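Local coordinates for thermospermine synthase ACAULIS protein (Medicago truncatula, PDB 6BQ2) that probably makes thermospermine, transferring an aminopropyl group from decarboxylated S-adenosylmethionine to spermidine and releasing S-methyl-5'-thioadenosine, at residues B[110-115]-B[143-148]; B[75-80]-B[252-257]; B[101-106]-B[174-179]. All coordinates share one frame; numbering follows the deposited sequence.

Interaction 1. Residues B[110-115]-B[143-148]; sequences GGEGST and SYLVVN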
loop_
_atom_site.group_PDB
_atom_site.type_symbol
_atom_site.label_atom_id
_atom_site.label_comp_id
_atom_site.label_asym_id
_atom_site.label_seq_id
_atom_site.Cartn_x
_atom_site.Cartn_y
_atom_site.Cartn_z
ATOM N N GLY B 110 20.578 -19.316 13.549
ATOM C CA GLY B 110 21.333 -19.446 12.288
ATOM C C GLY B 110 20.812 -20.441 11.251
ATOM O O GLY B 110 21.583 -20.900 10.361
ATOM N N GLY B 111 19.511 -20.761 11.305
ATOM C CA GLY B 111 18.930 -21.837 10.474
ATOM C C GLY B 111 19.079 -21.657 8.977
ATOM O O GLY B 111 19.112 -22.631 8.247
ATOM N N GLU B 112 19.215 -20.420 8.524
ATOM C CA GLU B 112 19.385 -20.170 7.090
ATOM C C GLU B 112 20.693 -20.762 6.532
ATOM O O GLU B 112 20.779 -21.080 5.367
ATOM C CB GLU B 112 19.219 -18.677 6.815
ATOM C CG GLU B 112 20.239 -18.053 5.887
ATOM C CD GLU B 112 20.051 -16.552 5.676
ATOM O OE1 GLU B 112 20.814 -15.986 4.824
ATOM O OE2 GLU B 112 19.130 -15.975 6.359
ATOM N N GLY B 113 21.718 -20.899 7.374
ATOM C CA GLY B 113 22.968 -21.508 6.947
ATOM C C GLY B 113 24.082 -20.537 6.673
ATOM O O GLY B 113 25.235 -20.951 6.498
ATOM N N SER B 114 23.766 -19.229 6.622
ATOM C CA SER B 114 24.722 -18.245 6.183
ATOM C C SER B 114 25.802 -17.930 7.241
ATOM O O SER B 114 26.940 -17.659 6.932
ATOM C CB SER B 114 24.037 -16.963 5.749
ATOM O OG SER B 114 23.202 -17.195 4.656
ATOM N N THR B 115 25.403 -17.957 8.505
ATOM C CA THR B 115 26.304 -17.807 9.611
ATOM C C THR B 115 27.313 -18.942 9.566
ATOM O O THR B 115 28.503 -18.686 9.653
ATOM C CB THR B 115 25.518 -17.736 10.921
ATOM O OG1 THR B 115 24.702 -16.553 10.855
ATOM C CG2 THR B 115 26.420 -17.665 12.108
ATOM N N SER B 143 17.788 -26.832 1.198
ATOM C CA SER B 143 17.357 -27.129 -0.159
ATOM C C SER B 143 17.343 -25.952 -1.090
ATOM O O SER B 143 17.665 -26.089 -2.272
ATOM C CB SER B 143 15.929 -27.679 -0.149
ATOM O OG SER B 143 15.972 -29.034 0.180
ATOM N N TYR B 144 16.886 -24.816 -0.590
ATOM C CA TYR B 144 16.609 -23.679 -1.452
ATOM C C TYR B 144 17.643 -22.579 -1.502
ATOM O O TYR B 144 17.641 -21.816 -2.463
ATOM C CB TYR B 144 15.254 -23.088 -1.115
ATOM C CG TYR B 144 14.130 -24.000 -1.501
ATOM C CD1 TYR B 144 13.854 -24.263 -2.833
ATOM C CD2 TYR B 144 13.341 -24.631 -0.533
ATOM C CE1 TYR B 144 12.821 -25.126 -3.183
ATOM C CE2 TYR B 144 12.310 -25.493 -0.885
ATOM C CZ TYR B 144 12.065 -25.736 -2.206
ATOM O OH TYR B 144 11.017 -26.555 -2.576
ATOM N N LEU B 145 18.500 -22.446 -0.493
ATOM C CA LEU B 145 19.515 -21.383 -0.502
ATOM C C LEU B 145 20.826 -21.997 -0.961
ATOM O O LEU B 145 21.634 -22.504 -0.168
ATOM C CB LEU B 145 19.645 -20.709 0.859
ATOM C CG LEU B 145 18.412 -20.073 1.503
ATOM C CD1 LEU B 145 18.826 -19.322 2.766
ATOM C CD2 LEU B 145 17.763 -19.119 0.531
ATOM N N VAL B 146 21.050 -21.942 -2.275
ATOM C CA VAL B 146 22.148 -22.698 -2.860
ATOM C C VAL B 146 23.488 -22.064 -2.487
ATOM O O VAL B 146 24.489 -22.767 -2.355
ATOM C CB VAL B 146 21.975 -22.922 -4.376
ATOM C CG1 VAL B 146 23.070 -23.849 -4.881
ATOM C CG2 VAL B 146 20.591 -23.524 -4.668
ATOM N N VAL B 147 23.502 -20.767 -2.185
ATOM C CA VAL B 147 24.716 -20.128 -1.652
ATOM C C VAL B 147 25.318 -20.886 -0.442
ATOM O O VAL B 147 26.522 -20.836 -0.242
ATOM C CB VAL B 147 24.480 -18.623 -1.326
ATOM C CG1 VAL B 147 23.521 -18.403 -0.150
ATOM C CG2 VAL B 147 25.771 -17.896 -1.067
ATOM N N ASN B 148 24.478 -21.580 0.335
ATOM C CA ASN B 148 24.881 -22.286 1.539
ATOM C C ASN B 148 24.986 -23.796 1.388
ATOM O O ASN B 148 25.169 -24.516 2.393
ATOM C CB ASN B 148 23.931 -21.913 2.682
ATOM C CG ASN B 148 23.987 -20.447 3.009
ATOM O OD1 ASN B 148 25.030 -19.826 2.827
ATOM N ND2 ASN B 148 22.901 -19.897 3.525
#
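The carboxamide of N148 points its nitrogen into the turn that leads into helix 114-120 and is gripped there from two directions. ND2 donates to S114 OG at 2.9 Å, nearly straight at 166° and close to the amide plane. Its second bond, to E112 O at 3.0 Å, is more bent, and ND2 lies above the plane of that carbonyl. N148 CG stands anti to its own carbonyl carbon (chi1 -62°), which sends the amide toward G113 and S114. The far end of the amide is also held, since OD1 accepts from R117 NH1 on the same helix.

S114 OG passes the chain of bonds on: it donates to E112 OE1 at 2.7 Å, meeting the carboxylate on its anti side. The E112 side chain, extended beyond CG, crosses L145 at about a right angle, with L145 CD1 packed 3.7 Å from E112 CG. A leucine in place of N148 would keep much of the bulk but would probably leave E112 O and S114 OG without the donor they share, and R117 NH1 without its amide acceptor.

Space at the turn is tight: a CB modelled on G113 would come 3.3 Å from N148 CB. A type I beta turn from G110 to G113, closed by G113 N to G110 O at 3.0 Å, brings the chain to this point, and G113 is the N-cap residue of the helix. This glycine-rich turn between strand 104-107 and helix 114-120 is consistent with the GxGxxA loop of Rossmann-like, AdoMet-type folds.

Interaction 2. Residues B[75-80]-B[252-257]; sequences GKLQSA and PSYADI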
loop_
_atom_site.group_PDB
_atom_site.type_symbol
_atom_site.label_atom_id
_atom_site.label_comp_id
_atom_site.label_asym_id
_atom_site.label_seq_id
_atom_site.Cartn_x
_atom_site.Cartn_y
_atom_site.Cartn_z
ATOM N N GLY B 75 6.351 -12.854 7.385
ATOM C CA GLY B 75 6.264 -11.582 6.723
ATOM C C GLY B 75 7.317 -10.581 7.096
ATOM O O GLY B 75 7.087 -9.393 6.916
ATOM N N LYS B 76 8.451 -11.026 7.640
ATOM C CA LYS B 76 9.585 -10.125 7.877
ATOM C C LYS B 76 10.743 -10.648 7.061
ATOM O O LYS B 76 11.099 -11.795 7.212
ATOM C CB LYS B 76 9.973 -10.065 9.350
ATOM C CG LYS B 76 8.869 -9.647 10.325
ATOM C CD LYS B 76 8.282 -8.281 9.964
ATOM C CE LYS B 76 8.069 -7.300 11.130
ATOM N NZ LYS B 76 7.622 -7.920 12.414
ATOM N N LEU B 77 11.336 -9.805 6.217
ATOM C CA LEU B 77 12.489 -10.194 5.431
ATOM C C LEU B 77 13.614 -10.531 6.379
ATOM O O LEU B 77 13.916 -9.754 7.322
ATOM C CB LEU B 77 12.936 -9.073 4.472
ATOM C CG LEU B 77 13.983 -9.512 3.433
ATOM C CD1 LEU B 77 13.811 -8.923 2.059
ATOM C CD2 LEU B 77 15.371 -9.142 3.905
ATOM N N GLN B 78 14.211 -11.691 6.153
ATOM C CA GLN B 78 15.345 -12.154 6.954
ATOM C C GLN B 78 16.670 -11.983 6.284
ATOM O O GLN B 78 17.670 -11.664 6.930
ATOM C CB GLN B 78 15.174 -13.633 7.270
ATOM C CG GLN B 78 13.978 -13.920 8.142
ATOM C CD GLN B 78 13.995 -13.143 9.446
ATOM O OE1 GLN B 78 14.963 -13.239 10.240
ATOM N NE2 GLN B 78 12.938 -12.345 9.680
ATOM N N SER B 79 16.697 -12.261 5.005
ATOM C CA SER B 79 17.890 -12.377 4.223
ATOM C C SER B 79 17.574 -12.007 2.806
ATOM O O SER B 79 16.596 -12.510 2.242
ATOM C CB SER B 79 18.321 -13.844 4.253
ATOM O OG SER B 79 19.544 -14.014 3.565
ATOM N N ALA B 80 18.338 -11.118 2.210
ATOM C CA ALA B 80 18.246 -10.876 0.794
ATOM C C ALA B 80 19.552 -11.147 0.104
ATOM O O ALA B 80 20.627 -10.826 0.595
ATOM C CB ALA B 80 17.811 -9.466 0.545
ATOM N N PRO B 252 20.906 -2.505 3.338
ATOM C CA PRO B 252 19.869 -1.866 2.545
ATOM C C PRO B 252 18.521 -2.578 2.624
ATOM O O PRO B 252 17.507 -1.920 2.821
ATOM C CB PRO B 252 20.435 -1.888 1.121
ATOM C CG PRO B 252 21.899 -1.881 1.313
ATOM C CD PRO B 252 22.198 -2.540 2.625
ATOM N N SER B 253 18.536 -3.899 2.575
ATOM C CA SER B 253 17.298 -4.678 2.566
ATOM C C SER B 253 16.574 -4.683 3.887
ATOM O O SER B 253 15.392 -5.031 3.929
ATOM C CB SER B 253 17.551 -6.097 2.142
ATOM O OG SER B 253 18.283 -6.787 3.070
ATOM N N TYR B 254 17.255 -4.279 4.945
ATOM C CA TYR B 254 16.638 -4.119 6.271
ATOM C C TYR B 254 16.060 -2.751 6.481
ATOM O O TYR B 254 15.388 -2.518 7.493
ATOM C CB TYR B 254 17.698 -4.401 7.328
ATOM C CG TYR B 254 18.126 -5.867 7.490
ATOM C CD1 TYR B 254 17.735 -6.894 6.570
ATOM C CD2 TYR B 254 18.873 -6.240 8.577
ATOM C CE1 TYR B 254 18.118 -8.218 6.768
ATOM C CE2 TYR B 254 19.261 -7.563 8.789
ATOM C CZ TYR B 254 18.912 -8.551 7.889
ATOM O OH TYR B 254 19.326 -9.860 8.131
ATOM N N ALA B 255 16.357 -1.816 5.576
ATOM C CA ALA B 255 15.964 -0.430 5.654
ATOM C C ALA B 255 16.423 0.300 6.935
ATOM O O ALA B 255 15.710 1.153 7.450
ATOM C CB ALA B 255 14.444 -0.298 5.475
ATOM N N ASP B 256 17.599 -0.064 7.478
ATOM C CA ASP B 256 18.100 0.553 8.688
ATOM C C ASP B 256 19.552 0.138 8.878
ATOM O O ASP B 256 20.063 -0.769 8.186
ATOM C CB ASP B 256 17.280 0.141 9.924
ATOM C CG ASP B 256 17.341 1.173 11.086
ATOM O OD1 ASP B 256 18.113 2.179 11.049
ATOM O OD2 ASP B 256 16.593 0.958 12.056
ATOM N N ILE B 257 20.187 0.830 9.805
ATOM C CA ILE B 257 21.439 0.439 10.389
ATOM C C ILE B 257 21.089 -0.766 11.301
ATOM O O ILE B 257 20.095 -0.739 12.004
ATOM C CB ILE B 257 22.070 1.571 11.209
ATOM C CG1 ILE B 257 22.267 2.815 10.315
ATOM C CG2 ILE B 257 23.355 1.129 11.843
ATOM C CD1 ILE B 257 23.165 2.569 9.127
#
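Strand 76-80, at one end of the N-terminal antiparallel sheet, meets the 3-10 turn 252-254 that links strands 243-251 and 256-264 of the catalytic domain, so the contact joins two sheets. The Y254 side chain lies about 5 Å from a bound magnesium ion and about 7 Å from that of D181, the predicted proton acceptor; the Q78 side chain is about 6 Å from that of adenosine-binding Q57. The polar element is the Y254 hydroxyl, whose OH donates to Q78 O at 2.7 Å. The C=O...O angle is 153°, and the hydroxyl sits 26° from the carbonyl plane. Q78 O itself lies at the edge of the tyrosine ring, near its plane.

L77 reaches the same ring edge: CD2 lies 4.1 Å from Y254 CE1, and the two side chains cross at about a right angle. With L77 CG anti to the backbone N (chi1 -169°), CD2 also comes 3.8 Å from S253 OG. A80 CB also packs against the serine, 3.7 Å from S253 CB. S253 OG has its polar partner in D83 OD1, so its contacts with L77 and A80 are packing.

Q78 and S79 form a classic beta bulge opposite L71 on strand 70-73. L77 continues onto F43 of strand 39-53, while F67 touches both A80 and S253. Beyond Y254, W258 on strand 256-264 meets its ring edge-to-face, and P252 packs against I223 of the second subunit.

Interaction 3. Residues B[101-106]-B[174-179]; sequences MPKNVF and KYDVIV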
loop_
_atom_site.group_PDB
_atom_site.type_symbol
_atom_site.label_atom_id
_atom_site.label_comp_id
_atom_site.label_asym_id
_atom_site.label_seq_id
_atom_site.Cartn_x
_atom_site.Cartn_y
_atom_site.Cartn_z
ATOM N N MET B 101 42.892 -18.223 18.323
ATOM C CA MET B 101 42.821 -19.490 17.575
ATOM C C MET B 101 41.468 -20.185 17.828
ATOM O O MET B 101 41.333 -21.057 18.682
ATOM C CB MET B 101 44.003 -20.414 17.985
ATOM C CG MET B 101 44.258 -21.586 17.029
ATOM S SD MET B 101 45.647 -22.554 17.681
ATOM C CE MET B 101 44.926 -23.427 19.089
ATOM N N PRO B 102 40.412 -19.749 17.115
ATOM C CA PRO B 102 39.070 -20.287 17.365
ATOM C C PRO B 102 38.871 -21.577 16.614
ATOM O O PRO B 102 38.993 -21.584 15.407
ATOM C CB PRO B 102 38.136 -19.182 16.839
ATOM C CG PRO B 102 38.948 -18.510 15.780
ATOM C CD PRO B 102 40.376 -18.550 16.256
ATOM N N LYS B 103 38.563 -22.651 17.342
ATOM C CA LYS B 103 38.453 -24.007 16.797
ATOM C C LYS B 103 37.043 -24.553 16.817
ATOM O O LYS B 103 36.634 -25.286 15.920
ATOM C CB LYS B 103 39.316 -24.959 17.632
ATOM C CG LYS B 103 40.816 -24.664 17.537
ATOM C CD LYS B 103 41.436 -25.518 16.424
ATOM C CE LYS B 103 42.775 -24.988 15.893
ATOM N NZ LYS B 103 42.949 -25.193 14.424
ATOM N N ASN B 104 36.269 -24.215 17.844
ATOM C CA ASN B 104 34.919 -24.657 17.849
ATOM C C ASN B 104 33.954 -23.549 18.205
ATOM O O ASN B 104 34.270 -22.676 19.034
ATOM C CB ASN B 104 34.764 -25.841 18.704
ATOM C CG ASN B 104 34.912 -25.550 20.139
ATOM O OD1 ASN B 104 35.558 -24.552 20.530
ATOM N ND2 ASN B 104 34.338 -26.439 20.983
ATOM N N VAL B 105 32.812 -23.616 17.533
ATOM C CA VAL B 105 31.827 -22.555 17.586
ATOM C C VAL B 105 30.431 -23.136 17.721
ATOM O O VAL B 105 30.118 -24.155 17.136
ATOM C CB VAL B 105 31.968 -21.640 16.347
ATOM C CG1 VAL B 105 30.944 -20.523 16.368
ATOM C CG2 VAL B 105 33.358 -21.024 16.328
ATOM N N PHE B 106 29.595 -22.483 18.526
ATOM C CA PHE B 106 28.201 -22.834 18.724
ATOM C C PHE B 106 27.359 -21.659 18.222
ATOM O O PHE B 106 27.633 -20.523 18.618
ATOM C CB PHE B 106 27.921 -23.086 20.205
ATOM C CG PHE B 106 26.567 -23.633 20.496
ATOM C CD1 PHE B 106 25.503 -22.800 20.710
ATOM C CD2 PHE B 106 26.371 -25.007 20.664
ATOM C CE1 PHE B 106 24.238 -23.299 21.031
ATOM C CE2 PHE B 106 25.128 -25.525 20.981
ATOM C CZ PHE B 106 24.052 -24.679 21.167
ATOM N N LYS B 174 32.614 -26.914 25.791
ATOM C CA LYS B 174 32.800 -25.471 25.782
ATOM C C LYS B 174 33.245 -25.060 24.405
ATOM O O LYS B 174 33.725 -25.894 23.614
ATOM C CB LYS B 174 33.824 -25.063 26.834
ATOM C CG LYS B 174 33.450 -25.596 28.226
ATOM C CD LYS B 174 34.126 -24.869 29.395
ATOM C CE LYS B 174 34.129 -25.730 30.674
ATOM N NZ LYS B 174 33.203 -26.923 30.662
ATOM N N TYR B 175 33.101 -23.770 24.116
ATOM C CA TYR B 175 33.351 -23.237 22.772
ATOM C C TYR B 175 34.246 -22.030 22.817
ATOM O O TYR B 175 34.207 -21.245 23.778
ATOM C CB TYR B 175 32.006 -22.856 22.109
ATOM C CG TYR B 175 31.159 -24.077 21.912
ATOM C CD1 TYR B 175 31.271 -24.836 20.762
ATOM C CD2 TYR B 175 30.250 -24.489 22.899
ATOM C CE1 TYR B 175 30.480 -25.966 20.565
ATOM C CE2 TYR B 175 29.479 -25.626 22.725
ATOM C CZ TYR B 175 29.620 -26.364 21.577
ATOM O OH TYR B 175 28.862 -27.505 21.457
ATOM N N ASP B 176 35.014 -21.840 21.741
ATOM C CA ASP B 176 35.852 -20.650 21.598
ATOM C C ASP B 176 35.030 -19.405 21.271
ATOM O O ASP B 176 35.323 -18.307 21.731
ATOM C CB ASP B 176 36.907 -20.885 20.521
ATOM C CG ASP B 176 37.921 -22.000 20.900
ATOM O OD1 ASP B 176 38.590 -21.918 21.966
ATOM O OD2 ASP B 176 38.065 -22.937 20.085
ATOM N N VAL B 177 33.979 -19.605 20.498
ATOM C CA VAL B 177 33.063 -18.496 20.112
ATOM C C VAL B 177 31.629 -19.058 20.187
ATOM O O VAL B 177 31.379 -20.198 19.820
ATOM C CB VAL B 177 33.343 -17.905 18.685
ATOM C CG1 VAL B 177 32.397 -16.764 18.412
ATOM C CG2 VAL B 177 34.768 -17.379 18.573
ATOM N N ILE B 178 30.711 -18.263 20.746
ATOM C CA ILE B 178 29.277 -18.587 20.667
ATOM C C ILE B 178 28.633 -17.409 19.946
ATOM O O ILE B 178 28.892 -16.221 20.269
ATOM C CB ILE B 178 28.656 -18.821 22.044
ATOM C CG1 ILE B 178 29.274 -20.108 22.635
ATOM C CG2 ILE B 178 27.149 -18.976 21.941
ATOM C CD1 ILE B 178 28.945 -20.374 24.077
ATOM N N VAL B 179 27.784 -17.742 18.984
ATOM C CA VAL B 179 27.168 -16.739 18.126
ATOM C C VAL B 179 25.653 -16.721 18.359
ATOM O O VAL B 179 24.981 -17.750 18.173
ATOM C CB VAL B 179 27.453 -17.060 16.658
ATOM C CG1 VAL B 179 26.759 -16.016 15.771
ATOM C CG2 VAL B 179 28.962 -17.098 16.363
HETATM O O HOH W 1 41.715 -22.176 21.119
#
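Y175 and F106 meet with F106 CB over the centre of the tyrosine ring, 3.6 Å from the centroid and 3° off its normal, a CH-pi contact. The two rings lie obliquely, their planes 57° apart. F106 CG is anti to the backbone N (chi1 -172°), bringing CD2 to 3.6 Å from Y175 OH.

Beneath them 104-107 and 175-181, adjacent parallel strands in the middle of the Rossmann-like sheet, pair V105 with V177 and F106 with I178. V177 O accepts from F106 N, and F106 O from V179 N at 2.8 Å. V105 CG2 packs against V177 CB and V105 CG1 against V179 CG2.

Ahead of the V105-V177 pair, side chains supplement the backbone pairing. N104 ND2 donates to K174 O at 2.8 Å, in the carbonyl plane, while N104 OD1 and N104 O both accept from D176 N. D176 OD2 in turn takes K103 N at 2.8 Å, from above the carboxylate plane, and N104 N at 3.1 Å, on the anti side. A water bridges D176 OD1 to M101 O.

Farther out, E173 OE2 accepts from N104 ND2, helix 84-98 lies against V177 and V179, and F106 packs on V129 and C131 of strand 127-132, its side chain about 4 Å from that of adenosine-binding A164. N104 OD1 lies 3.0 Å from D176 OD2, acceptor against acceptor and not hydrogen-bonded. The two backbone N-H groups converging on this oxygen of a buried carboxylate probably offset that approach, stabilise the negative charge and fix the side chain's rotation.

From the N terminus, 75-80 comes first and finds its partner only at 252-257, so interaction 2 closes the longest loop, and the other two lie inside it. Interaction 3 opens at 101-106 and closes at 174-179; interaction 1, from 110-115 to 143-148, is nested within that. None of the loops cross. Interaction 3 joins two neighbouring parallel strands of the catalytic sheet, interaction 1 fixes the turn following the first of them against the loop between helices 135-144 and 149-153, and interaction 2 ties the N-terminal sheet to this domain. Interaction 1 touches both others: E112 OE1 meets S79 OG, and T115 packs on V179.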